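Local coordinates for protein transcription factor TAU subunit SFC1 (Schizosaccharomyces pombe, PDB 4BJJ) that forms part of TFIIIC, which binds intragenic promoter elements of tRNA and 5S RNA genes and leads to recruitment of RNA polymerase III, at residues T31-A41 / A52-P60; V68-L79 / S93-M104. The protein carries 3 engineered substitutions. All coordinates share one frame; numbering follows the deposited sequence.

Both contacts lie in the N-terminal, Sfc7-interacting part of Sfc1, which matches the Tau95 triple barrel family. Their centres lie about 14 Å apart. Both segments of contact 1 precede those of contact 2 in the chain. Contact 1 sets the turn before helix 35-47, and Ala41 within that helix, against 52-60, which holds strand 55-56. Contact 2 pairs 68-79 with 93-104 in the same sheet. Strands 55-56 and 68-73 are antiparallel neighbours there, with Leu56 N 2.7 Å from Val68 O and Leu54 O 2.9 Å from Ala70 N. Segment 52-60 therefore joins the turn and helix packing of contact 1 to the sheet of contact 2. Both contacts also reach the chain of the partner protein.

Contact 1 of 2, residues T31-A41 / A52-P60; sequences TLGGVQSIQKA and ALLELNLRP
Thr31 and Leu32, in the turn between helices 25-30 and 35-47 where a Schellman motif ends the first helix, run beside Leu56 and Asn57, and the backbone N of Asn57 bonds to Thr31 O at 2.7 Å, close to straight (162° at the hydrogen). Leu56 CA approaches Thr31 O in a CA-H...O contact of 3.4 Å. The side chains of Thr31 and Leu56 lie side by side and point the same way. Thr31 OG1 is hydrogen-bonded to the backbone O of Phe28 and to His18 NE2. Leu32 touches through one branch: its CD2 meets Leu56 CD1 at 3.7 Å and Leu54 CD2 at 4.1 Å. Leu54 holds its CG opposite the backbone N (chi1 -174°), and its CD1 reaches Ala41 CB at 3.7 Å. Ala41 CB also rests 3.6 Å from Leu53 O. Within 31-41, Ser37 OG donates to Leu32 O at 2.9 Å, in the carbonyl plane, and ties the turn to the new helix. Leu54 continues onto Ile16 and Phe99, while Leu32 also packs on an apolar side chain of the partner protein. The bond from Asn57 N sets the turn against the end of strand 55-56, whereas the helix meets Leu54 through buried methyl groups rather than a direct polar bond.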
loop_
_atom_site.group_PDB
_atom_site.type_symbol
_atom_site.label_atom_id
_atom_site.label_comp_id
_atom_site.label_asym_id
_atom_site.label_seq_id
_atom_site.Cartn_x
_atom_site.Cartn_y
_atom_site.Cartn_z
ATOM N N THR A 31 -12.000 -6.064 13.394
ATOM C CA THR A 31 -11.879 -4.661 13.805
ATOM C C THR A 31 -12.400 -3.697 12.735
ATOM O O THR A 31 -12.678 -2.523 13.019
ATOM C CB THR A 31 -10.441 -4.243 14.155
ATOM O OG1 THR A 31 -9.622 -4.310 12.987
ATOM C CG2 THR A 31 -9.859 -5.105 15.276
ATOM N N LEU A 32 -12.492 -4.203 11.510
ATOM C CA LEU A 32 -12.995 -3.441 10.369
ATOM C C LEU A 32 -14.373 -3.949 9.963
ATOM O O LEU A 32 -14.909 -3.548 8.949
ATOM C CB LEU A 32 -12.044 -3.589 9.195
ATOM C CG LEU A 32 -10.662 -2.998 9.406
ATOM C CD1 LEU A 32 -9.761 -3.394 8.277
ATOM C CD2 LEU A 32 -10.726 -1.478 9.522
ATOM N N GLY A 33 -14.932 -4.846 10.765
ATOM C CA GLY A 33 -16.281 -5.318 10.560
ATOM C C GLY A 33 -16.345 -6.674 9.905
ATOM O O GLY A 33 -17.427 -7.148 9.572
ATOM N N GLY A 34 -15.189 -7.301 9.708
ATOM C CA GLY A 34 -15.126 -8.618 9.089
ATOM C C GLY A 34 -14.702 -8.559 7.634
ATOM O O GLY A 34 -14.615 -7.486 7.052
ATOM N N VAL A 35 -14.426 -9.721 7.053
ATOM C CA VAL A 35 -13.882 -9.795 5.711
ATOM C C VAL A 35 -14.855 -9.227 4.687
ATOM O O VAL A 35 -14.441 -8.570 3.733
ATOM C CB VAL A 35 -13.512 -11.248 5.346
ATOM C CG1 VAL A 35 -13.181 -11.381 3.872
ATOM C CG2 VAL A 35 -12.330 -11.694 6.171
ATOM N N GLN A 36 -16.145 -9.469 4.886
ATOM C CA GLN A 36 -17.135 -9.010 3.918
ATOM C C GLN A 36 -17.272 -7.513 3.965
ATOM O O GLN A 36 -17.455 -6.874 2.951
ATOM C CB GLN A 36 -18.486 -9.690 4.137
ATOM C CG GLN A 36 -18.479 -11.142 3.656
ATOM C CD GLN A 36 -19.791 -11.868 3.905
ATOM O OE1 GLN A 36 -20.066 -12.321 5.019
ATOM N NE2 GLN A 36 -20.604 -11.989 2.862
ATOM N N SER A 37 -17.169 -6.955 5.152
ATOM C CA SER A 37 -17.223 -5.511 5.314
ATOM C C SER A 37 -16.023 -4.834 4.607
ATOM O O SER A 37 -16.156 -3.759 4.011
ATOM C CB SER A 37 -17.248 -5.190 6.801
ATOM O OG SER A 37 -17.034 -3.823 7.045
ATOM N N ILE A 38 -14.860 -5.485 4.644
ATOM C CA ILE A 38 -13.657 -4.979 3.980
ATOM C C ILE A 38 -13.833 -4.958 2.465
ATOM O O ILE A 38 -13.503 -3.983 1.803
ATOM C CB ILE A 38 -12.458 -5.846 4.359
ATOM C CG1 ILE A 38 -12.042 -5.502 5.782
ATOM C CG2 ILE A 38 -11.298 -5.686 3.372
ATOM C CD1 ILE A 38 -11.251 -6.575 6.448
ATOM N N GLN A 39 -14.377 -6.038 1.930
ATOM C CA GLN A 39 -14.663 -6.141 0.498
ATOM C C GLN A 39 -15.754 -5.174 0.007
ATOM O O GLN A 39 -15.676 -4.616 -1.079
ATOM C CB GLN A 39 -15.023 -7.583 0.169
ATOM C CG GLN A 39 -13.853 -8.520 0.426
ATOM C CD GLN A 39 -14.215 -9.988 0.325
ATOM O OE1 GLN A 39 -15.380 -10.374 0.432
ATOM N NE2 GLN A 39 -13.205 -10.818 0.119
ATOM N N LYS A 40 -16.758 -4.964 0.829
ATOM C CA LYS A 40 -17.789 -3.985 0.548
ATOM C C LYS A 40 -17.159 -2.590 0.509
ATOM O O LYS A 40 -17.403 -1.825 -0.398
ATOM C CB LYS A 40 -18.888 -4.090 1.625
ATOM C CG LYS A 40 -20.171 -3.378 1.307
ATOM C CD LYS A 40 -21.213 -3.598 2.405
ATOM C CE LYS A 40 -20.802 -2.937 3.735
ATOM N NZ LYS A 40 -21.846 -3.058 4.800
ATOM N N ALA A 41 -16.320 -2.277 1.493
ATOM C CA ALA A 41 -15.608 -1.001 1.517
ATOM C C ALA A 41 -14.714 -0.800 0.289
ATOM O O ALA A 41 -14.731 0.263 -0.326
ATOM C CB ALA A 41 -14.824 -0.863 2.789
ATOM N N ALA A 52 -16.694 6.416 -0.390
ATOM C CA ALA A 52 -15.895 5.419 0.311
ATOM C C ALA A 52 -15.826 5.698 1.801
ATOM O O ALA A 52 -15.684 6.824 2.227
ATOM C CB ALA A 52 -14.500 5.366 -0.275
ATOM N N LEU A 53 -15.886 4.636 2.578
ATOM C CA LEU A 53 -16.110 4.736 4.004
ATOM C C LEU A 53 -15.642 3.430 4.653
ATOM O O LEU A 53 -15.880 2.349 4.146
ATOM C CB LEU A 53 -17.622 4.955 4.259
ATOM C CG LEU A 53 -18.057 5.223 5.692
ATOM C CD1 LEU A 53 -19.278 6.092 5.711
ATOM C CD2 LEU A 53 -18.329 3.930 6.442
ATOM N N LEU A 54 -15.004 3.533 5.802
ATOM C CA LEU A 54 -14.639 2.357 6.558
ATOM C C LEU A 54 -14.419 2.758 8.007
ATOM O O LEU A 54 -13.855 3.806 8.302
ATOM C CB LEU A 54 -13.386 1.723 5.955
ATOM C CG LEU A 54 -12.877 0.395 6.495
ATOM C CD1 LEU A 54 -13.877 -0.714 6.322
ATOM C CD2 LEU A 54 -11.572 0.044 5.774
ATOM N N GLU A 55 -14.851 1.895 8.908
ATOM C CA GLU A 55 -14.815 2.175 10.326
ATOM C C GLU A 55 -13.927 1.164 11.086
ATOM O O GLU A 55 -13.936 -0.024 10.794
ATOM C CB GLU A 55 -16.247 2.131 10.839
ATOM C CG GLU A 55 -16.466 2.818 12.153
ATOM C CD GLU A 55 -17.925 2.878 12.510
ATOM O OE1 GLU A 55 -18.590 3.827 12.062
ATOM O OE2 GLU A 55 -18.405 1.975 13.231
ATOM N N LEU A 56 -13.148 1.659 12.045
ATOM C CA LEU A 56 -12.233 0.825 12.812
ATOM C C LEU A 56 -12.624 0.782 14.283
ATOM O O LEU A 56 -12.864 1.815 14.933
ATOM C CB LEU A 56 -10.801 1.346 12.681
ATOM C CG LEU A 56 -9.714 0.605 13.478
ATOM C CD1 LEU A 56 -9.425 -0.763 12.896
ATOM C CD2 LEU A 56 -8.462 1.436 13.508
ATOM N N ASN A 57 -12.672 -0.436 14.793
ATOM C CA ASN A 57 -12.991 -0.688 16.192
ATOM C C ASN A 57 -11.985 -1.663 16.814
ATOM O O ASN A 57 -12.156 -2.879 16.736
ATOM C CB ASN A 57 -14.407 -1.266 16.284
ATOM C CG ASN A 57 -14.926 -1.288 17.682
ATOM O OD1 ASN A 57 -14.282 -0.814 18.605
ATOM N ND2 ASN A 57 -16.097 -1.840 17.851
ATOM N N LEU A 58 -10.930 -1.122 17.411
ATOM C CA LEU A 58 -9.849 -1.934 17.978
ATOM C C LEU A 58 -10.179 -2.619 19.289
ATOM O O LEU A 58 -9.595 -3.651 19.604
ATOM C CB LEU A 58 -8.610 -1.078 18.211
ATOM C CG LEU A 58 -7.912 -0.539 16.968
ATOM C CD1 LEU A 58 -6.786 0.380 17.399
ATOM C CD2 LEU A 58 -7.410 -1.683 16.105
ATOM N N ARG A 59 -11.089 -2.034 20.066
ATOM C CA ARG A 59 -11.450 -2.572 21.369
ATOM C C ARG A 59 -12.961 -2.761 21.482
ATOM O O ARG A 59 -13.613 -2.013 22.188
ATOM C CB ARG A 59 -10.948 -1.656 22.480
ATOM C CG ARG A 59 -9.448 -1.384 22.464
ATOM C CD ARG A 59 -9.056 -0.408 23.558
ATOM N NE ARG A 59 -9.448 -0.858 24.891
ATOM C CZ ARG A 59 -8.813 -1.791 25.603
ATOM N NH1 ARG A 59 -7.742 -2.426 25.123
ATOM N NH2 ARG A 59 -9.258 -2.100 26.810
ATOM N N PRO A 60 -13.503 -3.798 20.822
ATOM C CA PRO A 60 -14.948 -4.089 20.741
ATOM C C PRO A 60 -15.686 -4.259 22.085
ATOM O O PRO A 60 -16.828 -3.823 22.182
ATOM C CB PRO A 60 -15.012 -5.400 19.940
ATOM C CG PRO A 60 -13.653 -6.009 20.076
ATOM C CD PRO A 60 -12.686 -4.871 20.223
#

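Contact 2 of 2, residues V68-L79 / S93-M104; sequences VQARVQSRNDLL and SRIRQVFLFRDM
Val72 and Phe99 are a non-hydrogen-bonded pair of antiparallel strands in the mixed sheet, consistent with the Tau95 triple barrel family. Their side chains lie side by side and point the same way, Val72 CG2 3.8 Å from Phe99 CD2. Backbone bonds flank them at Gln73-Val98 and Arg71-Leu100, where the bond from Arg71 N is weak. Ala70 CB sits over one face of the Phe101 ring, a CH-pi contact 3.7 Å from the centroid and 25° off the normal. The same methyl lies at the edge of the Phe99 ring. Beyond Gln73 the register shifts by one. Backbone bonding resumes with Ile95 N to Asp77 O and continues at Leu79-Ser93; Leu78 and Leu79 also pair with a strand of the partner protein. Arg75 lies in the loop between the two paired regions. A bend at chi3 (-67°) brings its guanidinium side-on to Asp77. Arg75 NE donates to the syn lone pair of Asp77 OD2 at 2.9 Å, in the guanidinium plane. Arg75 NH2 reaches Asp77 OD2 at 3.3 Å from above the carboxylate plane, and forms a salt bridge with Glu17. Arg75 crosses Leu100 obliquely, and Val98 at about a right angle. A leucine in place of Arg75 would probably leave Asp77 and Glu17 without this cationic partner. Water 2 donates to both Asp77 OD2, at 3.0 Å, and Ile95 O, at 2.8 Å.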
loop_
_atom_site.group_PDB
_atom_site.type_symbol
_atom_site.label_atom_id
_atom_site.label_comp_id
_atom_site.label_asym_id
_atom_site.label_seq_id
_atom_site.Cartn_x
_atom_site.Cartn_y
_atom_site.Cartn_z
ATOM N N VAL A 68 -13.719 4.600 14.955
ATOM C CA VAL A 68 -13.152 5.697 14.188
ATOM C C VAL A 68 -13.357 5.450 12.700
ATOM O O VAL A 68 -13.166 4.338 12.223
ATOM C CB VAL A 68 -11.615 5.826 14.518
ATOM C CG1 VAL A 68 -10.868 6.583 13.459
ATOM C CG2 VAL A 68 -11.432 6.494 15.851
ATOM N N GLN A 69 -13.697 6.505 11.971
ATOM C CA GLN A 69 -13.797 6.458 10.517
ATOM C C GLN A 69 -12.456 6.778 9.855
ATOM O O GLN A 69 -11.744 7.676 10.294
ATOM C CB GLN A 69 -14.828 7.472 10.052
ATOM C CG GLN A 69 -16.227 7.252 10.626
ATOM C CD GLN A 69 -17.131 6.427 9.739
ATOM O OE1 GLN A 69 -16.742 5.984 8.665
ATOM N NE2 GLN A 69 -18.357 6.223 10.189
ATOM N N ALA A 70 -12.106 6.036 8.808
ATOM C CA ALA A 70 -10.898 6.309 8.048
ATOM C C ALA A 70 -11.000 7.604 7.291
ATOM O O ALA A 70 -12.063 7.961 6.812
ATOM C CB ALA A 70 -10.636 5.210 7.046
ATOM N N ARG A 71 -9.861 8.262 7.144
ATOM C CA ARG A 71 -9.675 9.274 6.142
ATOM C C ARG A 71 -9.342 8.550 4.846
ATOM O O ARG A 71 -8.464 7.705 4.809
ATOM C CB ARG A 71 -8.555 10.230 6.544
ATOM C CG ARG A 71 -8.913 11.104 7.737
ATOM C CD ARG A 71 -8.110 12.384 7.733
ATOM N NE ARG A 71 -8.727 13.409 6.893
ATOM C CZ ARG A 71 -8.120 14.535 6.523
ATOM N NH1 ARG A 71 -6.869 14.775 6.902
ATOM N NH2 ARG A 71 -8.755 15.414 5.759
ATOM N N VAL A 72 -10.071 8.878 3.786
ATOM C CA VAL A 72 -9.910 8.212 2.513
ATOM C C VAL A 72 -9.209 9.157 1.550
ATOM O O VAL A 72 -9.587 10.324 1.430
ATOM C CB VAL A 72 -11.258 7.832 1.937
ATOM C CG1 VAL A 72 -11.085 7.056 0.637
ATOM C CG2 VAL A 72 -12.030 7.047 2.952
ATOM N N GLN A 73 -8.178 8.662 0.875
ATOM C CA GLN A 73 -7.471 9.499 -0.059
ATOM C C GLN A 73 -6.820 8.678 -1.156
ATOM O O GLN A 73 -6.664 7.475 -1.029
ATOM C CB GLN A 73 -6.433 10.319 0.693
ATOM C CG GLN A 73 -5.787 11.390 -0.129
ATOM C CD GLN A 73 -6.797 12.323 -0.713
ATOM O OE1 GLN A 73 -7.451 12.024 -1.711
ATOM N NE2 GLN A 73 -6.950 13.461 -0.086
ATOM N N SER A 74 -6.481 9.326 -2.261
ATOM C CA SER A 74 -5.637 8.677 -3.259
ATOM C C SER A 74 -4.269 9.330 -3.234
ATOM O O SER A 74 -4.141 10.521 -2.964
ATOM C CB SER A 74 -6.241 8.776 -4.656
ATOM O OG SER A 74 -6.253 10.110 -5.105
ATOM N N ARG A 75 -3.251 8.518 -3.492
ATOM C CA ARG A 75 -1.886 8.983 -3.679
ATOM C C ARG A 75 -1.490 8.368 -4.984
ATOM O O ARG A 75 -2.334 8.208 -5.853
ATOM C CB ARG A 75 -0.981 8.550 -2.519
ATOM C CG ARG A 75 -1.493 9.096 -1.197
ATOM C CD ARG A 75 -0.592 8.846 -0.030
ATOM N NE ARG A 75 -0.502 7.438 0.293
ATOM C CZ ARG A 75 -0.400 6.956 1.526
ATOM N NH1 ARG A 75 -0.402 7.765 2.577
ATOM N NH2 ARG A 75 -0.346 5.651 1.706
ATOM N N ASN A 76 -0.215 8.026 -5.136
ATOM C CA ASN A 76 0.247 7.348 -6.324
ATOM C C ASN A 76 1.012 6.105 -5.942
ATOM O O ASN A 76 2.020 5.758 -6.557
ATOM C CB ASN A 76 1.100 8.293 -7.157
ATOM C CG ASN A 76 2.196 8.973 -6.352
ATOM O OD1 ASN A 76 2.333 8.786 -5.143
ATOM N ND2 ASN A 76 2.989 9.767 -7.038
ATOM N N ASP A 77 0.514 5.413 -4.927
ATOM C CA ASP A 77 1.210 4.251 -4.420
ATOM C C ASP A 77 1.122 3.110 -5.423
ATOM O O ASP A 77 0.158 2.991 -6.192
ATOM C CB ASP A 77 0.621 3.803 -3.085
ATOM C CG ASP A 77 0.469 4.943 -2.084
ATOM O OD1 ASP A 77 1.455 5.670 -1.870
ATOM O OD2 ASP A 77 -0.636 5.113 -1.512
ATOM N N LEU A 78 2.129 2.250 -5.387
ATOM C CA LEU A 78 2.172 1.110 -6.268
ATOM C C LEU A 78 2.334 -0.127 -5.444
ATOM O O LEU A 78 2.885 -0.090 -4.353
ATOM C CB LEU A 78 3.331 1.224 -7.267
ATOM C CG LEU A 78 3.337 2.488 -8.132
ATOM C CD1 LEU A 78 4.633 2.547 -8.923
ATOM C CD2 LEU A 78 2.172 2.498 -9.090
ATOM N N LEU A 79 1.832 -1.223 -5.976
ATOM C CA LEU A 79 2.002 -2.507 -5.361
ATOM C C LEU A 79 2.943 -3.311 -6.260
ATOM O O LEU A 79 2.666 -3.516 -7.434
ATOM C CB LEU A 79 0.668 -3.215 -5.217
ATOM C CG LEU A 79 0.811 -4.581 -4.561
ATOM C CD1 LEU A 79 1.217 -4.457 -3.085
ATOM C CD2 LEU A 79 -0.457 -5.342 -4.717
ATOM N N SER A 93 1.317 -2.810 -9.885
ATOM C CA SER A 93 -0.089 -2.398 -9.952
ATOM C C SER A 93 -0.330 -1.114 -9.162
ATOM O O SER A 93 0.359 -0.837 -8.193
ATOM C CB SER A 93 -0.995 -3.495 -9.387
ATOM O OG SER A 93 -0.709 -4.735 -9.976
ATOM N N ARG A 94 -1.322 -0.338 -9.577
ATOM C CA ARG A 94 -1.644 0.885 -8.865
ATOM C C ARG A 94 -2.589 0.631 -7.682
ATOM O O ARG A 94 -3.502 -0.165 -7.755
ATOM C CB ARG A 94 -2.245 1.910 -9.810
ATOM C CG ARG A 94 -1.325 2.283 -10.933
ATOM C CD ARG A 94 -1.930 3.368 -11.809
ATOM N NE ARG A 94 -2.270 4.575 -11.058
ATOM C CZ ARG A 94 -2.972 5.603 -11.547
ATOM N NH1 ARG A 94 -3.423 5.560 -12.790
ATOM N NH2 ARG A 94 -3.227 6.679 -10.791
ATOM N N ILE A 95 -2.290 1.286 -6.571
ATOM C CA ILE A 95 -3.158 1.361 -5.431
ATOM C C ILE A 95 -3.930 2.685 -5.653
ATOM O O ILE A 95 -3.364 3.776 -5.546
ATOM C CB ILE A 95 -2.319 1.380 -4.132
ATOM C CG1 ILE A 95 -1.540 0.078 -3.986
ATOM C CG2 ILE A 95 -3.179 1.589 -2.903
ATOM C CD1 ILE A 95 -0.452 0.111 -2.895
ATOM N N ARG A 96 -5.214 2.587 -5.994
ATOM C CA ARG A 96 -5.982 3.766 -6.406
ATOM C C ARG A 96 -6.578 4.524 -5.232
ATOM O O ARG A 96 -6.796 5.721 -5.339
ATOM C CB ARG A 96 -7.091 3.400 -7.393
ATOM C CG ARG A 96 -6.621 2.875 -8.746
ATOM C CD ARG A 96 -5.584 3.730 -9.418
ATOM N NE ARG A 96 -6.011 5.092 -9.723
ATOM C CZ ARG A 96 -6.643 5.450 -10.844
ATOM N NH1 ARG A 96 -6.968 4.553 -11.757
ATOM N NH2 ARG A 96 -6.988 6.708 -11.035
ATOM N N GLN A 97 -6.845 3.834 -4.132
ATOM C CA GLN A 97 -7.344 4.482 -2.924
ATOM C C GLN A 97 -6.777 3.900 -1.631
ATOM O O GLN A 97 -6.453 2.722 -1.539
ATOM C CB GLN A 97 -8.885 4.482 -2.857
ATOM C CG GLN A 97 -9.395 5.922 -2.732
ATOM C CD GLN A 97 -10.897 6.056 -2.765
ATOM O OE1 GLN A 97 -11.616 5.329 -2.097
ATOM N NE2 GLN A 97 -11.375 7.031 -3.509
ATOM N N VAL A 98 -6.686 4.755 -0.623
ATOM C CA VAL A 98 -6.127 4.385 0.655
ATOM C C VAL A 98 -7.094 4.757 1.759
ATOM O O VAL A 98 -7.603 5.866 1.782
ATOM C CB VAL A 98 -4.790 5.116 0.908
ATOM C CG1 VAL A 98 -4.073 4.486 2.050
ATOM C CG2 VAL A 98 -3.925 5.035 -0.302
ATOM N N PHE A 99 -7.333 3.826 2.670
ATOM C CA PHE A 99 -8.012 4.115 3.927
ATOM C C PHE A 99 -6.940 4.285 5.011
ATOM O O PHE A 99 -6.223 3.341 5.365
ATOM C CB PHE A 99 -8.980 2.985 4.279
ATOM C CG PHE A 99 -10.073 2.771 3.259
ATOM C CD1 PHE A 99 -9.828 2.039 2.101
ATOM C CD2 PHE A 99 -11.353 3.304 3.465
ATOM C CE1 PHE A 99 -10.826 1.834 1.178
ATOM C CE2 PHE A 99 -12.365 3.103 2.537
ATOM C CZ PHE A 99 -12.105 2.359 1.396
ATOM N N LEU A 100 -6.833 5.507 5.505
ATOM C CA LEU A 100 -5.778 5.908 6.426
ATOM C C LEU A 100 -6.280 5.875 7.855
ATOM O O LEU A 100 -7.065 6.720 8.277
ATOM C CB LEU A 100 -5.297 7.319 6.091
ATOM C CG LEU A 100 -4.753 7.519 4.668
ATOM C CD1 LEU A 100 -4.909 8.959 4.235
ATOM C CD2 LEU A 100 -3.318 7.125 4.529
ATOM N N PHE A 101 -5.825 4.875 8.590
ATOM C CA PHE A 101 -6.086 4.795 10.008
ATOM C C PHE A 101 -4.836 5.147 10.813
ATOM O O PHE A 101 -4.956 5.744 11.870
ATOM C CB PHE A 101 -6.597 3.412 10.387
ATOM C CG PHE A 101 -7.994 3.167 9.990
ATOM C CD1 PHE A 101 -9.022 3.865 10.588
ATOM C CD2 PHE A 101 -8.288 2.236 9.025
ATOM C CE1 PHE A 101 -10.322 3.638 10.224
ATOM C CE2 PHE A 101 -9.595 2.008 8.661
ATOM C CZ PHE A 101 -10.621 2.707 9.273
ATOM N N ARG A 102 -3.642 4.786 10.330
ATOM C CA ARG A 102 -2.405 5.196 11.023
ATOM C C ARG A 102 -2.241 6.689 10.936
ATOM O O ARG A 102 -2.699 7.307 9.979
ATOM C CB ARG A 102 -1.171 4.538 10.417
ATOM C CG ARG A 102 -1.295 3.056 10.349
ATOM C CD ARG A 102 0.017 2.389 10.144
ATOM N NE ARG A 102 0.395 2.342 8.746
ATOM C CZ ARG A 102 0.171 1.317 7.927
ATOM N NH1 ARG A 102 -0.471 0.228 8.345
ATOM N NH2 ARG A 102 0.604 1.386 6.675
ATOM N N ASP A 103 -1.623 7.261 11.956
ATOM C CA ASP A 103 -1.248 8.675 11.953
ATOM C C ASP A 103 -2.404 9.641 12.258
ATOM O O ASP A 103 -2.211 10.860 12.310
ATOM C CB ASP A 103 -0.551 9.061 10.642
ATOM C CG ASP A 103 0.122 10.419 10.723
ATOM O OD1 ASP A 103 1.092 10.563 11.505
ATOM O OD2 ASP A 103 -0.333 11.340 10.012
ATOM N N MET A 104 -3.600 9.108 12.467
ATOM C CA MET A 104 -4.643 9.911 13.070
ATOM C C MET A 104 -4.221 10.050 14.530
ATOM O O MET A 104 -3.424 9.244 15.018
ATOM C CB MET A 104 -6.007 9.239 12.940
ATOM C CG MET A 104 -6.308 8.736 11.538
ATOM S SD MET A 104 -7.992 8.103 11.381
ATOM C CE MET A 104 -8.915 9.637 11.440
HETATM O O HOH W 1 -3.051 6.540 -7.797
HETATM O O HOH W 2 -2.618 5.794 -3.715
HETATM O O HOH W 3 -1.303 4.581 -7.882
HETATM O O HOH W 4 1.509 -5.882 -8.528
#